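N-acetylglucosamine 2-epimerase (Xylella fastidiosa, PDB 3GT5) probably isomerises a sugar, perhaps by epimerisation at C2 as N-acylglucosamine 2-epimerases do. Local coordinates at residues A[147-158]-A[164-175]. Numbering follows the deposited sequence. Where two conformers were deposited one is given.
Sequences HFWDAEYGLYKD and WNFTRYRGQNAN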
loop_
_atom_site.group_PDB
_atom_site.type_symbol
_atom_site.label_atom_id
_atom_site.label_comp_id
_atom_site.label_asym_id
_atom_site.label_seq_id
_atom_site.Cartn_x
_atom_site.Cartn_y
_atom_site.Cartn_z
ATOM N N HIS A 147 -20.406 -6.319 8.145
ATOM C CA HIS A 147 -19.825 -5.835 9.400
ATOM C C HIS A 147 -19.172 -4.459 9.366
ATOM O O HIS A 147 -19.247 -3.712 10.358
ATOM C CB HIS A 147 -18.784 -6.819 9.918
ATOM C CG HIS A 147 -19.314 -8.191 10.173
ATOM N ND1 HIS A 147 -20.250 -8.465 11.155
ATOM C CD2 HIS A 147 -18.984 -9.383 9.618
ATOM C CE1 HIS A 147 -20.475 -9.771 11.183
ATOM N NE2 HIS A 147 -19.725 -10.349 10.258
ATOM N N PHE A 148 -18.462 -4.141 8.287
ATOM C CA PHE A 148 -17.606 -2.975 8.276
ATOM C C PHE A 148 -18.191 -1.718 7.623
ATOM O O PHE A 148 -17.866 -0.612 7.975
ATOM C CB PHE A 148 -16.285 -3.318 7.568
ATOM C CG PHE A 148 -15.414 -4.224 8.342
ATOM C CD1 PHE A 148 -14.389 -3.715 9.146
ATOM C CD2 PHE A 148 -15.590 -5.593 8.276
ATOM C CE1 PHE A 148 -13.586 -4.531 9.862
ATOM C CE2 PHE A 148 -14.760 -6.448 9.030
ATOM C CZ PHE A 148 -13.762 -5.912 9.814
ATOM N N TRP A 149 -19.008 -1.886 6.592
ATOM C CA TRP A 149 -19.500 -0.759 5.829
ATOM C C TRP A 149 -20.467 0.095 6.638
ATOM O O TRP A 149 -21.371 -0.428 7.305
ATOM C CB TRP A 149 -20.181 -1.273 4.575
ATOM C CG TRP A 149 -20.706 -0.215 3.691
ATOM C CD1 TRP A 149 -21.994 -0.119 3.255
ATOM C CD2 TRP A 149 -19.977 0.845 3.019
ATOM N NE1 TRP A 149 -22.132 0.948 2.410
ATOM C CE2 TRP A 149 -20.909 1.559 2.250
ATOM C CE3 TRP A 149 -18.639 1.275 3.025
ATOM C CZ2 TRP A 149 -20.554 2.664 1.462
ATOM C CZ3 TRP A 149 -18.288 2.369 2.241
ATOM C CH2 TRP A 149 -19.234 3.044 1.461
ATOM N N ASP A 150 -20.287 1.404 6.589
ATOM C CA ASP A 150 -21.230 2.342 7.239
ATOM C C ASP A 150 -21.805 3.254 6.161
ATOM O O ASP A 150 -21.243 4.332 5.844
ATOM C CB ASP A 150 -20.455 3.111 8.313
ATOM C CG ASP A 150 -21.339 3.884 9.289
ATOM O OD1 ASP A 150 -22.571 4.009 9.113
ATOM O OD2 ASP A 150 -20.704 4.398 10.228
ATOM N N ALA A 151 -22.951 2.860 5.602
ATOM C CA ALA A 151 -23.535 3.608 4.469
ATOM C C ALA A 151 -23.774 5.110 4.735
ATOM O O ALA A 151 -23.625 5.939 3.837
ATOM C CB ALA A 151 -24.858 2.940 4.061
ATOM N N GLU A 152 -24.080 5.462 5.977
ATOM C CA GLU A 152 -24.409 6.828 6.368
ATOM C C GLU A 152 -23.204 7.766 6.115
ATOM O O GLU A 152 -23.368 8.943 5.758
ATOM C CB GLU A 152 -24.837 6.811 7.858
ATOM C CG GLU A 152 -24.675 8.081 8.629
ATOM C CD GLU A 152 -25.390 8.061 9.983
ATOM O OE1 GLU A 152 -25.238 7.100 10.768
ATOM O OE2 GLU A 152 -26.085 9.051 10.280
ATOM N N TYR A 153 -22.001 7.219 6.310
ATOM C CA TYR A 153 -20.764 7.964 6.118
ATOM C C TYR A 153 -20.062 7.681 4.780
ATOM O O TYR A 153 -19.224 8.461 4.358
ATOM C CB TYR A 153 -19.832 7.736 7.258
ATOM C CG TYR A 153 -20.316 8.333 8.550
ATOM C CD1 TYR A 153 -20.193 9.701 8.801
ATOM C CD2 TYR A 153 -20.943 7.565 9.487
ATOM C CE1 TYR A 153 -20.653 10.256 10.032
ATOM C CE2 TYR A 153 -21.434 8.128 10.683
ATOM C CZ TYR A 153 -21.259 9.428 10.947
ATOM O OH TYR A 153 -21.709 9.931 12.169
ATOM N N GLY A 154 -20.431 6.609 4.107
ATOM C CA GLY A 154 -19.756 6.203 2.864
ATOM C C GLY A 154 -18.323 5.710 3.058
ATOM O O GLY A 154 -17.477 5.832 2.151
ATOM N N LEU A 155 -18.065 5.202 4.261
ATOM C CA LEU A 155 -16.754 4.685 4.684
ATOM C C LEU A 155 -16.822 3.431 5.565
ATOM O O LEU A 155 -17.821 3.208 6.271
ATOM C CB LEU A 155 -16.017 5.795 5.455
ATOM C CG LEU A 155 -15.697 7.048 4.671
ATOM C CD1 LEU A 155 -15.358 8.223 5.596
ATOM C CD2 LEU A 155 -14.567 6.748 3.690
ATOM N N TYR A 156 -15.737 2.634 5.588
ATOM C CA TYR A 156 -15.640 1.452 6.401
ATOM C C TYR A 156 -15.126 1.815 7.791
ATOM O O TYR A 156 -14.221 2.672 7.943
ATOM C CB TYR A 156 -14.690 0.408 5.766
ATOM C CG TYR A 156 -15.221 -0.161 4.464
ATOM C CD1 TYR A 156 -16.131 -1.220 4.447
ATOM C CD2 TYR A 156 -14.838 0.378 3.247
ATOM C CE1 TYR A 156 -16.640 -1.699 3.242
ATOM C CE2 TYR A 156 -15.325 -0.121 2.059
ATOM C CZ TYR A 156 -16.198 -1.150 2.062
ATOM O OH TYR A 156 -16.644 -1.600 0.848
ATOM N N LYS A 157 -15.687 1.126 8.775
ATOM C CA LYS A 157 -15.162 1.117 10.145
ATOM C C LYS A 157 -13.847 0.368 10.188
ATOM O O LYS A 157 -13.550 -0.426 9.296
ATOM C CB LYS A 157 -16.183 0.463 11.076
ATOM C CG LYS A 157 -17.533 1.182 11.017
ATOM C CD LYS A 157 -18.516 0.700 12.079
ATOM C CE LYS A 157 -18.835 -0.765 11.930
ATOM N NZ LYS A 157 -20.169 -1.067 12.518
ATOM N N ASP A 158 -13.061 0.578 11.233
ATOM C CA ASP A 158 -11.682 0.060 11.201
ATOM C C ASP A 158 -11.414 -1.293 11.838
ATOM O O ASP A 158 -10.674 -2.104 11.299
ATOM C CB ASP A 158 -10.759 1.069 11.833
ATOM C CG ASP A 158 -9.501 1.256 11.037
ATOM O OD1 ASP A 158 -8.461 0.697 11.472
ATOM O OD2 ASP A 158 -9.558 1.968 9.993
ATOM N N TRP A 164 -17.023 -9.396 16.400
ATOM C CA TRP A 164 -17.456 -8.269 15.595
ATOM C C TRP A 164 -17.911 -7.055 16.398
ATOM O O TRP A 164 -18.736 -6.279 15.938
ATOM C CB TRP A 164 -18.509 -8.672 14.558
ATOM C CG TRP A 164 -18.090 -9.837 13.732
ATOM C CD1 TRP A 164 -18.624 -11.083 13.745
ATOM C CD2 TRP A 164 -17.043 -9.858 12.754
ATOM N NE1 TRP A 164 -17.967 -11.888 12.847
ATOM C CE2 TRP A 164 -17.001 -11.155 12.214
ATOM C CE3 TRP A 164 -16.159 -8.898 12.263
ATOM C CZ2 TRP A 164 -16.094 -11.529 11.218
ATOM C CZ3 TRP A 164 -15.271 -9.264 11.271
ATOM C CH2 TRP A 164 -15.234 -10.570 10.771
ATOM N N ASN A 165 -17.321 -6.877 17.571
ATOM C CA ASN A 165 -17.578 -5.690 18.374
ATOM C C ASN A 165 -16.577 -4.654 17.976
ATOM O O ASN A 165 -15.382 -4.853 18.188
ATOM C CB ASN A 165 -17.422 -5.972 19.857
ATOM C CG ASN A 165 -18.495 -6.916 20.382
ATOM O OD1 ASN A 165 -19.695 -6.623 20.311
ATOM N ND2 ASN A 165 -18.069 -8.028 20.890
ATOM N N PHE A 166 -17.057 -3.560 17.420
ATOM C CA PHE A 166 -16.180 -2.521 16.879
ATOM C C PHE A 166 -15.716 -1.550 17.920
ATOM O O PHE A 166 -16.411 -1.299 18.907
ATOM C CB PHE A 166 -16.825 -1.793 15.715
ATOM C CG PHE A 166 -16.750 -2.576 14.443
ATOM C CD1 PHE A 166 -17.684 -3.548 14.161
ATOM C CD2 PHE A 166 -15.711 -2.372 13.549
ATOM C CE1 PHE A 166 -17.582 -4.300 13.005
ATOM C CE2 PHE A 166 -15.608 -3.131 12.401
ATOM C CZ PHE A 166 -16.552 -4.098 12.137
ATOM N N THR A 167 -14.499 -1.037 17.729
ATOM C CA THR A 167 -14.065 0.170 18.458
ATOM C C THR A 167 -14.640 1.447 17.828
ATOM O O THR A 167 -15.193 1.439 16.726
ATOM C CB THR A 167 -12.523 0.273 18.520
ATOM O OG1 THR A 167 -12.030 0.676 17.233
ATOM C CG2 THR A 167 -11.894 -1.083 18.931
ATOM N N ARG A 168 -14.450 2.577 18.499
ATOM C CA ARG A 168 -14.896 3.858 17.965
ATOM C C ARG A 168 -13.902 4.516 17.008
ATOM O O ARG A 168 -14.197 5.567 16.477
ATOM C CB ARG A 168 -15.237 4.843 19.091
ATOM C CG ARG A 168 -16.604 4.503 19.703
ATOM C CD ARG A 168 -17.009 5.469 20.822
ATOM N NE ARG A 168 -16.104 5.267 21.946
ATOM C CZ ARG A 168 -15.130 6.088 22.324
ATOM N NH1 ARG A 168 -14.380 5.761 23.358
ATOM N NH2 ARG A 168 -14.910 7.225 21.705
ATOM N N TYR A 169 -12.726 3.919 16.838
ATOM C CA TYR A 169 -11.693 4.529 16.009
ATOM C C TYR A 169 -12.191 4.527 14.532
ATOM O O TYR A 169 -12.738 3.513 14.059
ATOM C CB TYR A 169 -10.406 3.745 16.114
ATOM C CG TYR A 169 -9.363 4.211 15.136
ATOM C CD1 TYR A 169 -8.620 5.342 15.393
ATOM C CD2 TYR A 169 -9.117 3.526 13.960
ATOM C CE1 TYR A 169 -7.693 5.800 14.512
ATOM C CE2 TYR A 169 -8.189 3.985 13.057
ATOM C CZ TYR A 169 -7.468 5.116 13.320
ATOM O OH TYR A 169 -6.525 5.607 12.424
ATOM N N ARG A 170 -11.987 5.616 13.816
ATOM C CA ARG A 170 -12.197 5.634 12.388
ATOM C C ARG A 170 -10.882 6.141 11.741
ATOM O O ARG A 170 -10.285 7.150 12.198
ATOM C CB ARG A 170 -13.358 6.544 12.044
ATOM C CG ARG A 170 -14.699 6.103 12.667
ATOM C CD ARG A 170 -15.201 4.829 12.086
ATOM N NE ARG A 170 -16.452 4.440 12.763
ATOM C CZ ARG A 170 -16.555 3.649 13.811
ATOM N NH1 ARG A 170 -15.494 3.030 14.348
ATOM N NH2 ARG A 170 -17.776 3.423 14.303
ATOM N N GLY A 171 -10.489 5.498 10.637
ATOM C CA GLY A 171 -9.166 5.678 10.067
ATOM C C GLY A 171 -9.214 5.827 8.572
ATOM O O GLY A 171 -9.977 5.104 7.906
ATOM N N GLN A 172 -8.408 6.754 8.033
ATOM C CA GLN A 172 -8.375 6.944 6.578
ATOM C C GLN A 172 -7.613 5.776 5.919
ATOM O O GLN A 172 -7.921 5.427 4.750
ATOM C CB GLN A 172 -7.809 8.329 6.165
ATOM C CG GLN A 172 -6.276 8.432 6.155
ATOM C CD GLN A 172 -5.682 7.864 4.871
ATOM O OE1 GLN A 172 -6.288 8.043 3.815
ATOM N NE2 GLN A 172 -4.512 7.232 4.949
ATOM N N ASN A 173 -6.621 5.202 6.626
ATOM C CA ASN A 173 -5.650 4.277 5.995
ATOM C C ASN A 173 -6.289 2.995 5.470
ATOM O O ASN A 173 -6.042 2.596 4.315
ATOM C CB ASN A 173 -4.540 3.957 7.006
ATOM C CG ASN A 173 -3.236 3.534 6.367
ATOM O OD1 ASN A 173 -3.120 3.411 5.177
ATOM N ND2 ASN A 173 -2.223 3.365 7.186
ATOM N N ALA A 174 -7.159 2.367 6.263
ATOM C CA ALA A 174 -7.863 1.179 5.771
ATOM C C ALA A 174 -8.778 1.524 4.564
ATOM O O ALA A 174 -8.889 0.728 3.632
ATOM C CB ALA A 174 -8.643 0.473 6.903
ATOM N N ASN A 175 -9.403 2.703 4.568
ATOM C CA ASN A 175 -10.262 3.140 3.477
ATOM C C ASN A 175 -9.472 3.424 2.214
ATOM O O ASN A 175 -9.920 3.164 1.094
ATOM C CB ASN A 175 -11.100 4.324 3.959
ATOM C CG ASN A 175 -12.252 3.855 4.820
ATOM O OD1 ASN A 175 -13.233 3.344 4.295
ATOM N ND2 ASN A 175 -12.126 3.982 6.167
HETATM O O HOH W 1 -19.576 5.647 13.256
HETATM O O HOH W 2 -12.056 3.232 9.688
HETATM O O HOH W 3 -13.050 0.740 14.379
HETATM O O HOH W 4 -7.299 2.721 9.142
#
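His-147, in helix 133-147, lays its imidazole flat on the five-membered ring of Trp-164, centroids 3.6 Å apart and planes 10° from parallel. Phe-148 turns its face to Phe-166, whose CE2–CZ edge meets it in a T-shaped stack with centroids 5.0 Å apart, while Phe-148 CE2 touches Trp-164 CZ3, neither ring covering the other's face. Asp-150 reaches Arg-170 through water 1, weakly on the aspartate side. After the turn at 151-154, Tyr-156 offers its backbone to Asn-175 of helix 172-189: its N donates to OD1 (2.9 Å), on a lone pair, and its O accepts from ND2 (3.0 Å). The other ND2 hydrogen goes to Gly-171 O, so three nearly straight bonds fix the amide's rotation. Lys-157 runs beside Arg-170, its CG over the guanidinium face; in the conformer described it bends at chi3 (-61°) to set CE over the Phe-166 ring, 3.6 Å from its centroid, with NZ in a cation-pi contact. Arg-170 NH1 bonds to the carbonyls of Thr-167 and Tyr-169. Asp-158 stands its carboxylate at the edge of Tyr-169, planes 87° apart. Water 4 donates to its OD2, and water 2 lies within hydrogen-bonding distance of OD2 and Tyr-156 O; they accept from Ala-174 N and Gly-171 N respectively. The contact thus joins a strand hairpin to helix 172-189, consistent with an inner helix of this family's (alpha/alpha)6 barrel: aromatic packing gives way to buried polar groups, where Arg-241, salt-bridged to OD1, and the water-bridged N-H groups at OD2 hold the Asp-158 carboxylate in place.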